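Local coordinates for protein type III effector XopAI (PDB 6K93) that probably acts inside host plant cells as a secreted effector, with a mono-ADP-ribosyltransferase fold that appears to bind arginine-containing peptides, at residues 187-192 against 231-236; 158-163 against 274-279; 183-188 against 195-200. All blocks are in the same frame, centred on the assembly; numbering follows the deposited sequence.

Interaction 1. Residues 187-192 against 231-236; sequences EKEARP and VSERYQ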
ATOM      1  N   GLU A 187       6.923   9.045   1.013  1.00 15.27           N
ATOM      2  CA  GLU A 187       6.872  10.294   1.757  1.00 16.13           C
ATOM      3  C   GLU A 187       8.117  11.113   1.461  1.00 18.71           C
ATOM      4  O   GLU A 187       9.208  10.576   1.296  1.00 17.78           O
ATOM      5  CB  GLU A 187       6.786  10.020   3.253  1.00 16.77           C
ATOM      6  CG  GLU A 187       5.435   9.493   3.724  1.00 16.98           C
ATOM      7  CD  GLU A 187       4.486  10.611   4.031  1.00 18.93           C
ATOM      8  OE1 GLU A 187       4.029  11.260   3.075  1.00 19.38           O
ATOM      9  OE2 GLU A 187       4.206  10.886   5.217  1.00 19.71           O
ATOM     10  N   LYS A 188       7.952  12.434   1.434  1.00 20.46           N
ATOM     11  CA  LYS A 188       9.062  13.299   1.035  1.00 24.09           C
ATOM     12  C   LYS A 188      10.292  13.081   1.910  1.00 24.77           C
ATOM     13  O   LYS A 188      11.426  13.040   1.404  1.00 27.28           O
ATOM     14  CB  LYS A 188       8.625  14.765   1.083  1.00 32.29           C
ATOM     15  CG  LYS A 188       9.646  15.749   0.523  1.00 47.56           C
ATOM     16  CD  LYS A 188       9.371  16.039  -0.955  1.00 59.68           C
ATOM     17  CE  LYS A 188      10.670  16.266  -1.720  1.00 65.85           C
ATOM     18  NZ  LYS A 188      10.458  16.573  -3.163  1.00 67.13           N
ATOM     19  N   GLU A 189      10.100  12.969   3.224  1.00 24.64           N
ATOM     20  CA  GLU A 189      11.209  12.900   4.167  1.00 28.28           C
ATOM     21  C   GLU A 189      11.631  11.478   4.515  1.00 26.80           C
ATOM     22  O   GLU A 189      12.564  11.305   5.311  1.00 29.44           O
ATOM     23  CB  GLU A 189      10.843  13.632   5.464  1.00 38.84           C
ATOM     24  CG  GLU A 189      11.223  15.100   5.478  1.00 52.00           C
ATOM     25  CD  GLU A 189      10.431  15.901   6.501  1.00 66.47           C
ATOM     26  OE1 GLU A 189      10.350  15.472   7.676  1.00 72.39           O
ATOM     27  OE2 GLU A 189       9.892  16.964   6.131  1.00 71.71           O
ATOM     28  N   ALA A 190      10.997  10.457   3.941  1.00 20.68           N
ATOM     29  CA  ALA A 190      11.381   9.086   4.238  1.00 21.06           C
ATOM     30  C   ALA A 190      12.706   8.730   3.588  1.00 20.78           C
ATOM     31  O   ALA A 190      13.061   9.250   2.534  1.00 22.32           O
ATOM     32  CB  ALA A 190      10.300   8.108   3.758  1.00 20.55           C
ATOM     33  N   ARG A 191      13.433   7.828   4.246  1.00 20.03           N
ATOM     34  CA  ARG A 191      14.654   7.255   3.683  1.00 24.24           C
ATOM     35  C   ARG A 191      14.234   6.072   2.831  1.00 23.00           C
ATOM     36  O   ARG A 191      13.723   5.084   3.378  1.00 25.07           O
ATOM     37  CB  ARG A 191      15.598   6.801   4.792  1.00 32.94           C
ATOM     38  CG  ARG A 191      16.296   7.918   5.553  1.00 47.15           C
ATOM     39  CD  ARG A 191      17.429   7.349   6.431  1.00 61.51           C
ATOM     40  NE  ARG A 191      17.942   6.075   5.913  1.00 70.16           N
ATOM     41  CZ  ARG A 191      18.968   5.963   5.072  1.00 75.52           C
ATOM     42  NH1 ARG A 191      19.611   7.048   4.659  1.00 78.85           N
ATOM     43  NH2 ARG A 191      19.355   4.767   4.646  1.00 75.19           N
ATOM     44  N   PRO A 192      14.369   6.117   1.503  1.00 23.11           N
ATOM     45  CA  PRO A 192      13.847   5.016   0.693  1.00 21.87           C
ATOM     46  C   PRO A 192      14.737   3.790   0.791  1.00 21.69           C
ATOM     47  O   PRO A 192      15.934   3.869   1.090  1.00 22.65           O
ATOM     48  CB  PRO A 192      13.837   5.591  -0.726  1.00 23.68           C
ATOM     49  CG  PRO A 192      14.968   6.519  -0.750  1.00 25.55           C
ATOM     50  CD  PRO A 192      15.041   7.125   0.665  1.00 24.89           C
ATOM     51  N   VAL A 231       0.498  15.775  11.555  1.00 12.55           N
ATOM     52  CA  VAL A 231      -0.786  16.057  10.951  1.00 13.84           C
ATOM     53  C   VAL A 231      -0.746  17.389  10.224  1.00 13.98           C
ATOM     54  O   VAL A 231      -1.162  17.486   9.065  1.00 14.52           O
ATOM     55  CB  VAL A 231      -1.895  16.037  12.017  1.00 13.74           C
ATOM     56  CG1 VAL A 231      -3.209  16.480  11.375  1.00 15.32           C
ATOM     57  CG2 VAL A 231      -2.019  14.652  12.629  1.00 13.54           C
ATOM     58  N   SER A 232      -0.274  18.444  10.894  1.00 14.73           N
ATOM     59  CA  SER A 232      -0.374  19.765  10.275  1.00 16.80           C
ATOM     60  C   SER A 232       0.560  19.925   9.079  1.00 17.01           C
ATOM     61  O   SER A 232       0.275  20.761   8.206  1.00 18.78           O
ATOM     62  CB  SER A 232      -0.132  20.864  11.308  1.00 19.18           C
ATOM     63  OG  SER A 232       1.081  20.711  12.008  1.00 20.10           O
ATOM     64  N   GLU A 233       1.637  19.131   8.997  1.00 15.87           N
ATOM     65  CA  GLU A 233       2.457  19.144   7.793  1.00 17.90           C
ATOM     66  C   GLU A 233       1.742  18.534   6.595  1.00 18.59           C
ATOM     67  O   GLU A 233       2.126  18.808   5.452  1.00 22.95           O
ATOM     68  CB  GLU A 233       3.755  18.392   8.031  1.00 23.08           C
ATOM     69  CG  GLU A 233       4.798  19.188   8.759  1.00 34.94           C
ATOM     70  CD  GLU A 233       6.085  18.415   8.926  1.00 47.22           C
ATOM     71  OE1 GLU A 233       6.478  17.687   7.991  1.00 44.54           O
ATOM     72  OE2 GLU A 233       6.696  18.548  10.008  1.00 57.31           O
ATOM     73  N   ARG A 234       0.722  17.705   6.822  1.00 15.69           N
ATOM     74  CA  ARG A 234       0.096  16.949   5.749  1.00 13.95           C
ATOM     75  C   ARG A 234      -1.353  17.313   5.481  1.00 14.83           C
ATOM     76  O   ARG A 234      -1.809  17.109   4.347  1.00 16.11           O
ATOM     77  CB  ARG A 234       0.149  15.449   6.049  1.00 13.44           C
ATOM     78  CG  ARG A 234       1.560  14.864   5.971  1.00 13.28           C
ATOM     79  CD  ARG A 234       1.674  13.510   6.629  1.00 13.68           C
ATOM     80  NE  ARG A 234       3.032  13.032   6.534  1.00 13.63           N
ATOM     81  CZ  ARG A 234       4.051  13.517   7.234  1.00 14.72           C
ATOM     82  NH1 ARG A 234       3.894  14.519   8.107  1.00 14.83           N
ATOM     83  NH2 ARG A 234       5.292  13.030   7.058  1.00 16.15           N
ATOM     84  N   TYR A 235      -2.073  17.842   6.478  1.00 14.09           N
ATOM     85  CA  TYR A 235      -3.510  18.100   6.368  1.00 14.53           C
ATOM     86  C   TYR A 235      -3.794  19.501   6.868  1.00 16.67           C
ATOM     87  O   TYR A 235      -3.315  19.883   7.938  1.00 17.02           O
ATOM     88  CB  TYR A 235      -4.337  17.103   7.180  1.00 12.98           C
ATOM     89  CG  TYR A 235      -4.089  15.663   6.838  1.00 12.78           C
ATOM     90  CD1 TYR A 235      -3.037  14.964   7.418  1.00 12.81           C
ATOM     91  CD2 TYR A 235      -4.895  14.983   5.928  1.00 13.01           C
ATOM     92  CE1 TYR A 235      -2.792  13.665   7.120  1.00 12.08           C
ATOM     93  CE2 TYR A 235      -4.653  13.670   5.620  1.00 12.68           C
ATOM     94  CZ  TYR A 235      -3.594  13.011   6.202  1.00 13.20           C
ATOM     95  OH  TYR A 235      -3.308  11.700   5.917  1.00 14.37           O
ATOM     96  N   GLN A 236      -4.583  20.258   6.105  1.00 18.34           N
ATOM     97  CA  GLN A 236      -5.057  21.557   6.549  1.00 19.25           C
ATOM     98  C   GLN A 236      -6.515  21.697   6.148  1.00 19.38           C
ATOM     99  O   GLN A 236      -6.879  21.347   5.026  1.00 18.24           O
ATOM    100  CB  GLN A 236      -4.237  22.701   5.936  1.00 22.46           C
ATOM    101  CG  GLN A 236      -2.752  22.645   6.207  1.00 29.34           C
ATOM    102  CD  GLN A 236      -1.984  21.961   5.092  1.00 38.84           C
ATOM    103  OE1 GLN A 236      -2.326  22.088   3.915  1.00 46.73           O
ATOM    104  NE2 GLN A 236      -0.936  21.227   5.457  1.00 42.29           N
TER
HETATM  105  O   HOH W   1       6.606  16.166   5.586  1.00 53.04           O
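Arg234 grips Glu187 side-on in a salt bridge, and two of its nitrogens, NE and NH2, go to one oxygen. NE of Arg234 lies 2.8 Å from OE2 of Glu187, with an N-H...O angle of 154°. NH2 of Arg234 reaches the same OE2 of Glu187 at 3.0 Å, in a more bent bond. Within the mono-ADP-ribosyltransferase fold the pair ties the loop before helix 194-209 to helix 228-234, which packs on the central mixed sheet. OE2 of Glu187 sits nearly in the guanidinium plane, but the carboxylate is turned by 59° against it. NE meets the syn lone pair of OE2, while NH2 comes from above the carboxylate plane. The arginine chain is extended from CG to NE. The glutamate chain instead bends at chi2 (-87°), which turns its carboxylate to the arginine.

NH1 of Arg234 bonds to the carbonyl of Trp230, and the guanidinium also makes a cation-pi contact with that indole. These partners should limit its rotation. Arg244 and Arg245 touch the Glu187 side chain as well, so the surroundings probably favour the charged carboxylate. The loop makes a type I turn from Glu187 to Ala190, closed by a bond from the Ala190 amide to the Glu187 carbonyl. Further out, the side chains of Glu189 and Glu233 cross at about a right angle. Their like charges would be expected to repel. A water stands between them, giving a 2.8 Å bond to OE1 of Glu233 and a weak one of 3.4 Å to OE2 of Glu189.

Interaction 2. Residues 158-163 against 274-279; sequences PELKYM and ISMFSE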
ATOM      1  N   PRO A 158     -13.458 -14.676 -11.720  1.00 26.14           N
ATOM      2  CA  PRO A 158     -12.986 -14.325 -13.067  1.00 25.96           C
ATOM      3  C   PRO A 158     -12.883 -12.847 -13.337  1.00 23.23           C
ATOM      4  O   PRO A 158     -12.168 -12.480 -14.277  1.00 20.50           O
ATOM      5  CB  PRO A 158     -14.030 -14.974 -13.996  1.00 32.14           C
ATOM      6  CG  PRO A 158     -14.708 -16.015 -13.157  1.00 32.19           C
ATOM      7  CD  PRO A 158     -14.633 -15.566 -11.733  1.00 28.03           C
ATOM      8  N   GLU A 159     -13.553 -11.986 -12.572  1.00 20.80           N
ATOM      9  CA  GLU A 159     -13.372 -10.550 -12.748  1.00 21.27           C
ATOM     10  C   GLU A 159     -11.929 -10.136 -12.477  1.00 20.23           C
ATOM     11  O   GLU A 159     -11.528  -9.032 -12.856  1.00 19.34           O
ATOM     12  CB  GLU A 159     -14.345  -9.773 -11.860  1.00 21.76           C
ATOM     13  CG  GLU A 159     -14.003  -9.676 -10.398  1.00 23.32           C
ATOM     14  CD  GLU A 159     -14.383 -10.874  -9.570  1.00 24.99           C
ATOM     15  OE1 GLU A 159     -14.880 -11.883 -10.125  1.00 26.70           O
ATOM     16  OE2 GLU A 159     -14.212 -10.808  -8.330  1.00 26.27           O
ATOM     17  N   LEU A 160     -11.154 -10.997 -11.832  1.00 18.20           N
ATOM     18  CA  LEU A 160      -9.755 -10.728 -11.534  1.00 16.94           C
ATOM     19  C   LEU A 160      -8.800 -11.314 -12.561  1.00 17.12           C
ATOM     20  O   LEU A 160      -7.596 -11.253 -12.365  1.00 15.66           O
ATOM     21  CB  LEU A 160      -9.402 -11.298 -10.156  1.00 16.54           C
ATOM     22  CG  LEU A 160     -10.134 -10.722  -8.934  1.00 16.92           C
ATOM     23  CD1 LEU A 160      -9.733 -11.492  -7.697  1.00 16.15           C
ATOM     24  CD2 LEU A 160      -9.800  -9.266  -8.771  1.00 17.37           C
ATOM     25  N   LYS A 161      -9.293 -11.866 -13.665  1.00 18.18           N
ATOM     26  CA  LYS A 161      -8.417 -12.638 -14.540  1.00 19.12           C
ATOM     27  C   LYS A 161      -7.364 -11.796 -15.252  1.00 18.69           C
ATOM     28  O   LYS A 161      -6.375 -12.357 -15.740  1.00 19.59           O
ATOM     29  CB  LYS A 161      -9.255 -13.421 -15.562  1.00 21.71           C
ATOM     30  CG  LYS A 161      -9.874 -12.580 -16.671  1.00 25.22           C
ATOM     31  CD  LYS A 161     -10.720 -13.510 -17.581  1.00 33.52           C
ATOM     32  CE  LYS A 161     -11.121 -12.840 -18.871  1.00 44.56           C
ATOM     33  NZ  LYS A 161     -12.224 -13.568 -19.550  1.00 52.25           N
ATOM     34  N   TYR A 162      -7.534 -10.482 -15.317  1.00 17.53           N
ATOM     35  CA  TYR A 162      -6.535  -9.624 -15.928  1.00 17.57           C
ATOM     36  C   TYR A 162      -5.490  -9.143 -14.938  1.00 18.02           C
ATOM     37  O   TYR A 162      -4.492  -8.545 -15.363  1.00 18.81           O
ATOM     38  CB  TYR A 162      -7.208  -8.423 -16.598  1.00 17.37           C
ATOM     39  CG  TYR A 162      -8.260  -8.848 -17.583  1.00 19.08           C
ATOM     40  CD1 TYR A 162      -7.912  -9.502 -18.744  1.00 20.47           C
ATOM     41  CD2 TYR A 162      -9.592  -8.627 -17.319  1.00 19.80           C
ATOM     42  CE1 TYR A 162      -8.876  -9.909 -19.638  1.00 22.83           C
ATOM     43  CE2 TYR A 162     -10.561  -9.035 -18.197  1.00 21.74           C
ATOM     44  CZ  TYR A 162     -10.187  -9.681 -19.355  1.00 24.33           C
ATOM     45  OH  TYR A 162     -11.165 -10.088 -20.238  1.00 25.47           O
ATOM     46  N   MET A 163      -5.701  -9.386 -13.645  1.00 16.36           N
ATOM     47  CA  MET A 163      -4.730  -8.988 -12.640  1.00 15.85           C
ATOM     48  C   MET A 163      -3.453  -9.788 -12.790  1.00 16.21           C
ATOM     49  O   MET A 163      -3.492 -10.991 -13.064  1.00 17.74           O
ATOM     50  CB  MET A 163      -5.279  -9.215 -11.238  1.00 15.97           C
ATOM     51  CG  MET A 163      -6.547  -8.475 -10.924  1.00 17.13           C
ATOM     52  SD  MET A 163      -6.326  -6.704 -10.880  1.00 16.93           S
ATOM     53  CE  MET A 163      -5.270  -6.457  -9.418  1.00 14.89           C
ATOM     54  N   ILE A 274      -9.837  -4.597   0.053  1.00 12.90           N
ATOM     55  CA  ILE A 274      -8.842  -5.653  -0.098  1.00 12.94           C
ATOM     56  C   ILE A 274      -9.064  -6.818   0.857  1.00 14.33           C
ATOM     57  O   ILE A 274      -8.187  -7.692   0.972  1.00 15.06           O
ATOM     58  CB  ILE A 274      -7.419  -5.088   0.025  1.00 13.49           C
ATOM     59  CG1 ILE A 274      -7.130  -4.513   1.427  1.00 13.61           C
ATOM     60  CG2 ILE A 274      -7.199  -3.992  -1.023  1.00 14.69           C
ATOM     61  CD1 ILE A 274      -5.609  -4.271   1.654  1.00 14.14           C
ATOM     62  N   SER A 275     -10.234  -6.888   1.489  1.00 15.72           N
ATOM     63  CA  SER A 275     -10.542  -8.009   2.382  1.00 18.94           C
ATOM     64  C   SER A 275     -10.426  -9.363   1.681  1.00 18.86           C
ATOM     65  O   SER A 275     -10.010 -10.348   2.305  1.00 21.68           O
ATOM     66  CB  SER A 275     -11.938  -7.829   2.991  1.00 22.49           C
ATOM     67  OG  SER A 275     -12.948  -7.719   1.986  1.00 25.18           O
ATOM     68  N   MET A 276     -10.754  -9.430   0.395  1.00 16.52           N
ATOM     69  CA  MET A 276     -10.623 -10.683  -0.351  1.00 18.12           C
ATOM     70  C   MET A 276      -9.185 -11.208  -0.374  1.00 16.90           C
ATOM     71  O   MET A 276      -8.973 -12.427  -0.531  1.00 18.07           O
ATOM     72  CB  MET A 276     -11.107 -10.460  -1.792  1.00 27.72           C
ATOM     73  CG  MET A 276     -12.580 -10.208  -1.954  1.00 41.28           C
ATOM     74  SD  MET A 276     -13.316 -11.621  -2.795  1.00 46.28           S
ATOM     75  CE  MET A 276     -12.428 -11.605  -4.353  1.00 44.44           C
ATOM     76  N   PHE A 277      -8.187 -10.311  -0.256  1.00 15.23           N
ATOM     77  CA  PHE A 277      -6.784 -10.668  -0.416  1.00 14.81           C
ATOM     78  C   PHE A 277      -6.046 -10.716   0.901  1.00 15.96           C
ATOM     79  O   PHE A 277      -4.940 -11.238   0.954  1.00 15.15           O
ATOM     80  CB  PHE A 277      -6.122  -9.673  -1.371  1.00 13.49           C
ATOM     81  CG  PHE A 277      -6.966  -9.399  -2.555  1.00 14.79           C
ATOM     82  CD1 PHE A 277      -7.188 -10.412  -3.474  1.00 16.69           C
ATOM     83  CD2 PHE A 277      -7.590  -8.187  -2.725  1.00 14.95           C
ATOM     84  CE1 PHE A 277      -8.012 -10.203  -4.565  1.00 17.49           C
ATOM     85  CE2 PHE A 277      -8.398  -7.957  -3.815  1.00 16.12           C
ATOM     86  CZ  PHE A 277      -8.628  -8.964  -4.725  1.00 17.08           C
ATOM     87  N   SER A 278      -6.655 -10.225   1.962  1.00 15.71           N
ATOM     88  CA  SER A 278      -5.982 -10.035   3.231  1.00 16.39           C
ATOM     89  C   SER A 278      -5.749 -11.357   3.944  1.00 16.54           C
ATOM     90  O   SER A 278      -6.520 -12.321   3.826  1.00 18.32           O
ATOM     91  CB  SER A 278      -6.832  -9.126   4.112  1.00 15.65           C
ATOM     92  OG  SER A 278      -6.207  -8.884   5.351  1.00 14.35           O
ATOM     93  N   GLU A 279      -4.680 -11.373   4.734  1.00 17.92           N
ATOM     94  CA  GLU A 279      -4.407 -12.450   5.670  1.00 21.29           C
ATOM     95  C   GLU A 279      -5.246 -12.379   6.925  1.00 23.14           C
ATOM     96  O   GLU A 279      -5.208 -13.324   7.716  1.00 26.18           O
ATOM     97  CB  GLU A 279      -2.927 -12.434   6.070  1.00 24.58           C
ATOM     98  CG  GLU A 279      -2.077 -12.810   4.933  1.00 27.77           C
ATOM     99  CD  GLU A 279      -0.787 -13.495   5.335  1.00 30.47           C
ATOM    100  OE1 GLU A 279      -0.453 -13.530   6.541  1.00 30.72           O
ATOM    101  OE2 GLU A 279      -0.145 -13.967   4.408  1.00 30.72           O
TER
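Glu159 meets Met276 through one carboxylate oxygen, OE2, which is hydrogen-bonded to the hydroxyl of Tyr214. The methyl CE of Met276 lies 4.4 Å from OE2 of Glu159, a loose contact at the border of the apolar patch. Tyr214 also touches the Met276 side chain, so it stands beside both residues. The glutamate chain is folded, with chi1 77° and chi2 -82°, and this brings its carboxylate back toward Met276.

No hydrogen bond crosses between 158-163 and 274-279. Leu160 makes its closest contacts through CD1. This methyl sits 3.8 Å from CE1 of Phe277, near the plane of the ring and at its edge. The same CD1 of Leu160 is 4.3 Å from CE of Met276. The two side chains of Leu160 and Phe277 come from opposite directions. Met276 CB lies over one face of the Phe277 ring, 4.0 Å above its plane.

The contact joins the turn between helices 136-156 and 165-174 to the loop that follows strand 272-273. Met153 of helix 136-156 touches both Leu160 and Phe277. Leu168 and Leu171 of helix 165-174 also touch Phe277. Each segment is closed on itself by a bond three residues back: the Lys161 amide reaches the Pro158 carbonyl, and the Phe277 amide that of Ile274. Dispersion and burial of apolar surface thus join the loops here, while the glutamate finds its polar partner in Tyr214.

Interaction 3. Residues 183-188 against 195-200; sequences QDVLEK and HGLAFA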
ATOM      1  N   GLN A 183       4.775   1.450   3.609  1.00 11.02           N
ATOM      2  CA  GLN A 183       3.697   2.407   3.834  1.00 11.18           C
ATOM      3  C   GLN A 183       4.144   3.834   3.537  1.00 11.40           C
ATOM      4  O   GLN A 183       3.403   4.609   2.915  1.00 12.24           O
ATOM      5  CB  GLN A 183       3.162   2.328   5.254  1.00 11.59           C
ATOM      6  CG  GLN A 183       2.091   3.392   5.565  1.00 12.92           C
ATOM      7  CD  GLN A 183       1.164   3.010   6.704  1.00 15.08           C
ATOM      8  OE1 GLN A 183       1.586   2.557   7.761  1.00 16.24           O
ATOM      9  NE2 GLN A 183      -0.134   3.219   6.483  1.00 17.08           N
ATOM     10  N   ASP A 184       5.342   4.207   3.984  1.00 11.59           N
ATOM     11  CA  ASP A 184       5.807   5.589   3.919  1.00 11.11           C
ATOM     12  C   ASP A 184       6.921   5.808   2.900  1.00 12.49           C
ATOM     13  O   ASP A 184       7.524   6.893   2.899  1.00 13.20           O
ATOM     14  CB  ASP A 184       6.340   6.060   5.279  1.00 14.09           C
ATOM     15  CG  ASP A 184       5.249   6.358   6.308  1.00 16.95           C
ATOM     16  OD1 ASP A 184       4.084   6.235   5.980  1.00 17.26           O
ATOM     17  OD2 ASP A 184       5.593   6.727   7.446  1.00 19.34           O
ATOM     18  N   VAL A 185       7.190   4.835   2.024  1.00 11.28           N
ATOM     19  CA  VAL A 185       8.412   4.901   1.223  1.00 13.05           C
ATOM     20  C   VAL A 185       8.400   6.057   0.229  1.00 13.39           C
ATOM     21  O   VAL A 185       9.480   6.512  -0.175  1.00 13.49           O
ATOM     22  CB  VAL A 185       8.652   3.557   0.509  1.00 13.25           C
ATOM     23  CG1 VAL A 185       7.663   3.329  -0.637  1.00 12.46           C
ATOM     24  CG2 VAL A 185      10.131   3.455   0.012  1.00 14.95           C
ATOM     25  N   LEU A 186       7.230   6.578  -0.165  1.00 13.73           N
ATOM     26  CA  LEU A 186       7.177   7.732  -1.056  1.00 15.22           C
ATOM     27  C   LEU A 186       6.962   9.052  -0.319  1.00 15.97           C
ATOM     28  O   LEU A 186       6.838  10.091  -0.972  1.00 18.05           O
ATOM     29  CB  LEU A 186       6.078   7.539  -2.115  1.00 14.49           C
ATOM     30  CG  LEU A 186       6.339   6.416  -3.095  1.00 17.31           C
ATOM     31  CD1 LEU A 186       5.193   6.222  -4.079  1.00 16.33           C
ATOM     32  CD2 LEU A 186       7.648   6.649  -3.865  1.00 20.42           C
ATOM     33  N   GLU A 187       6.923   9.045   1.013  1.00 15.27           N
ATOM     34  CA  GLU A 187       6.872  10.294   1.757  1.00 16.13           C
ATOM     35  C   GLU A 187       8.117  11.113   1.461  1.00 18.71           C
ATOM     36  O   GLU A 187       9.208  10.576   1.296  1.00 17.78           O
ATOM     37  CB  GLU A 187       6.786  10.020   3.253  1.00 16.77           C
ATOM     38  CG  GLU A 187       5.435   9.493   3.724  1.00 16.98           C
ATOM     39  CD  GLU A 187       4.486  10.611   4.031  1.00 18.93           C
ATOM     40  OE1 GLU A 187       4.029  11.260   3.075  1.00 19.38           O
ATOM     41  OE2 GLU A 187       4.206  10.886   5.217  1.00 19.71           O
ATOM     42  N   LYS A 188       7.952  12.434   1.434  1.00 20.46           N
ATOM     43  CA  LYS A 188       9.062  13.299   1.035  1.00 24.09           C
ATOM     44  C   LYS A 188      10.292  13.081   1.910  1.00 24.77           C
ATOM     45  O   LYS A 188      11.426  13.040   1.404  1.00 27.28           O
ATOM     46  CB  LYS A 188       8.625  14.765   1.083  1.00 32.29           C
ATOM     47  CG  LYS A 188       9.646  15.749   0.523  1.00 47.56           C
ATOM     48  CD  LYS A 188       9.371  16.039  -0.955  1.00 59.68           C
ATOM     49  CE  LYS A 188      10.670  16.266  -1.720  1.00 65.85           C
ATOM     50  NZ  LYS A 188      10.458  16.573  -3.163  1.00 67.13           N
ATOM     51  N   HIS A 195      13.799  -2.348  -1.238  1.00 14.29           N
ATOM     52  CA  HIS A 195      12.691  -3.257  -0.946  1.00 13.80           C
ATOM     53  C   HIS A 195      11.356  -2.518  -0.942  1.00 14.09           C
ATOM     54  O   HIS A 195      10.352  -2.986  -1.505  1.00 13.65           O
ATOM     55  CB  HIS A 195      12.904  -3.937   0.393  1.00 14.52           C
ATOM     56  CG  HIS A 195      14.065  -4.869   0.393  1.00 19.38           C
ATOM     57  ND1 HIS A 195      15.363  -4.424   0.276  1.00 19.18           N
ATOM     58  CD2 HIS A 195      14.126  -6.221   0.473  1.00 18.80           C
ATOM     59  CE1 HIS A 195      16.169  -5.473   0.273  1.00 18.42           C
ATOM     60  NE2 HIS A 195      15.446  -6.571   0.407  1.00 17.89           N
ATOM     61  N   GLY A 196      11.317  -1.371  -0.276  1.00 13.83           N
ATOM     62  CA  GLY A 196      10.094  -0.595  -0.217  1.00 13.04           C
ATOM     63  C   GLY A 196       9.633  -0.128  -1.581  1.00 13.12           C
ATOM     64  O   GLY A 196       8.444  -0.160  -1.886  1.00 12.06           O
ATOM     65  N   LEU A 197      10.561   0.350  -2.406  1.00 12.61           N
ATOM     66  CA  LEU A 197      10.175   0.832  -3.730  1.00 13.23           C
ATOM     67  C   LEU A 197       9.623  -0.300  -4.586  1.00 13.36           C
ATOM     68  O   LEU A 197       8.654  -0.118  -5.327  1.00 12.84           O
ATOM     69  CB  LEU A 197      11.369   1.504  -4.422  1.00 14.35           C
ATOM     70  CG  LEU A 197      11.833   2.789  -3.753  1.00 16.42           C
ATOM     71  CD1 LEU A 197      13.164   3.206  -4.353  1.00 18.59           C
ATOM     72  CD2 LEU A 197      10.815   3.905  -3.872  1.00 15.98           C
ATOM     73  N   ALA A 198      10.222  -1.489  -4.491  1.00 13.42           N
ATOM     74  CA  ALA A 198       9.744  -2.631  -5.256  1.00 14.16           C
ATOM     75  C   ALA A 198       8.353  -3.056  -4.792  1.00 14.37           C
ATOM     76  O   ALA A 198       7.477  -3.322  -5.612  1.00 15.30           O
ATOM     77  CB  ALA A 198      10.741  -3.791  -5.123  1.00 13.97           C
ATOM     78  N   PHE A 199       8.133  -3.127  -3.478  1.00 12.75           N
ATOM     79  CA  PHE A 199       6.805  -3.393  -2.944  1.00 12.41           C
ATOM     80  C   PHE A 199       5.802  -2.359  -3.468  1.00 11.64           C
ATOM     81  O   PHE A 199       4.683  -2.691  -3.883  1.00 11.64           O
ATOM     82  CB  PHE A 199       6.831  -3.299  -1.402  1.00 14.53           C
ATOM     83  CG  PHE A 199       7.005  -4.605  -0.671  1.00 16.46           C
ATOM     84  CD1 PHE A 199       8.222  -5.290  -0.700  1.00 17.83           C
ATOM     85  CD2 PHE A 199       5.989  -5.121   0.093  1.00 16.85           C
ATOM     86  CE1 PHE A 199       8.394  -6.490   0.001  1.00 17.35           C
ATOM     87  CE2 PHE A 199       6.143  -6.317   0.792  1.00 16.25           C
ATOM     88  CZ  PHE A 199       7.338  -6.994   0.754  1.00 17.27           C
ATOM     89  N   ALA A 200       6.179  -1.077  -3.409  1.00 11.34           N
ATOM     90  CA  ALA A 200       5.248  -0.002  -3.743  1.00 12.31           C
ATOM     91  C   ALA A 200       4.716  -0.146  -5.159  1.00 12.06           C
ATOM     92  O   ALA A 200       3.519   0.059  -5.404  1.00 11.91           O
ATOM     93  CB  ALA A 200       5.937   1.351  -3.547  1.00 12.59           C
TER
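Val185 sets both of its methyls against helix 194-209. CG1 lies 3.9 Å from CB of Ala200, and CG1 of Val185 is also 3.8 Å from the carbonyl oxygen of Gly196. CG2 of Val185 rests 4.0 Å from the amide nitrogen of Leu197 and equally near CD2 of that leucine. The valine torsion, chi1 72°, puts CG1 between its backbone N and carbonyl carbon, and the two branches spread over one helical turn. Gly196 has no side chain, so the valine approaches the helix backbone closely: the CA atoms of Val185 and Gly196 are 5.9 Å apart. Leu186 adds a flank, its CD2 4.2 Å from CD2 of Leu197.

A type I turn from Asp184 to Glu187 presents Val185 and Leu186 next to each other. The Glu187 amide bonds to the Asp184 carbonyl and closes it. Outside the pair, Leu102 of helix 95-109 touches both Leu186 and Leu197. The Leu186 carbonyl accepts from Arg244. All five touching residues are buried. With no polar bond across it, this contact rests on van der Waals fit, the valine methyls lying against the bare backbone at Gly196.

In the fold
Interactions 1 and 3 start from the same loop and share Glu187 and Lys188, with centres 13 Å apart. The loop faces two ways. Interaction 3 is wholly buried and apolar, and it packs the loop on the helix that follows. Interaction 1 is nearer the surface and charged, and it carries the loop across to helix 228-234. Pro192 of interaction 1 touches Val185 of interaction 3, so the two meet directly. Interaction 2 lies on the opposite side of the chain's centre from interaction 1, their centres 30 Å apart. It is partly buried and mostly apolar, and its segments enclose both other interactions along the chain.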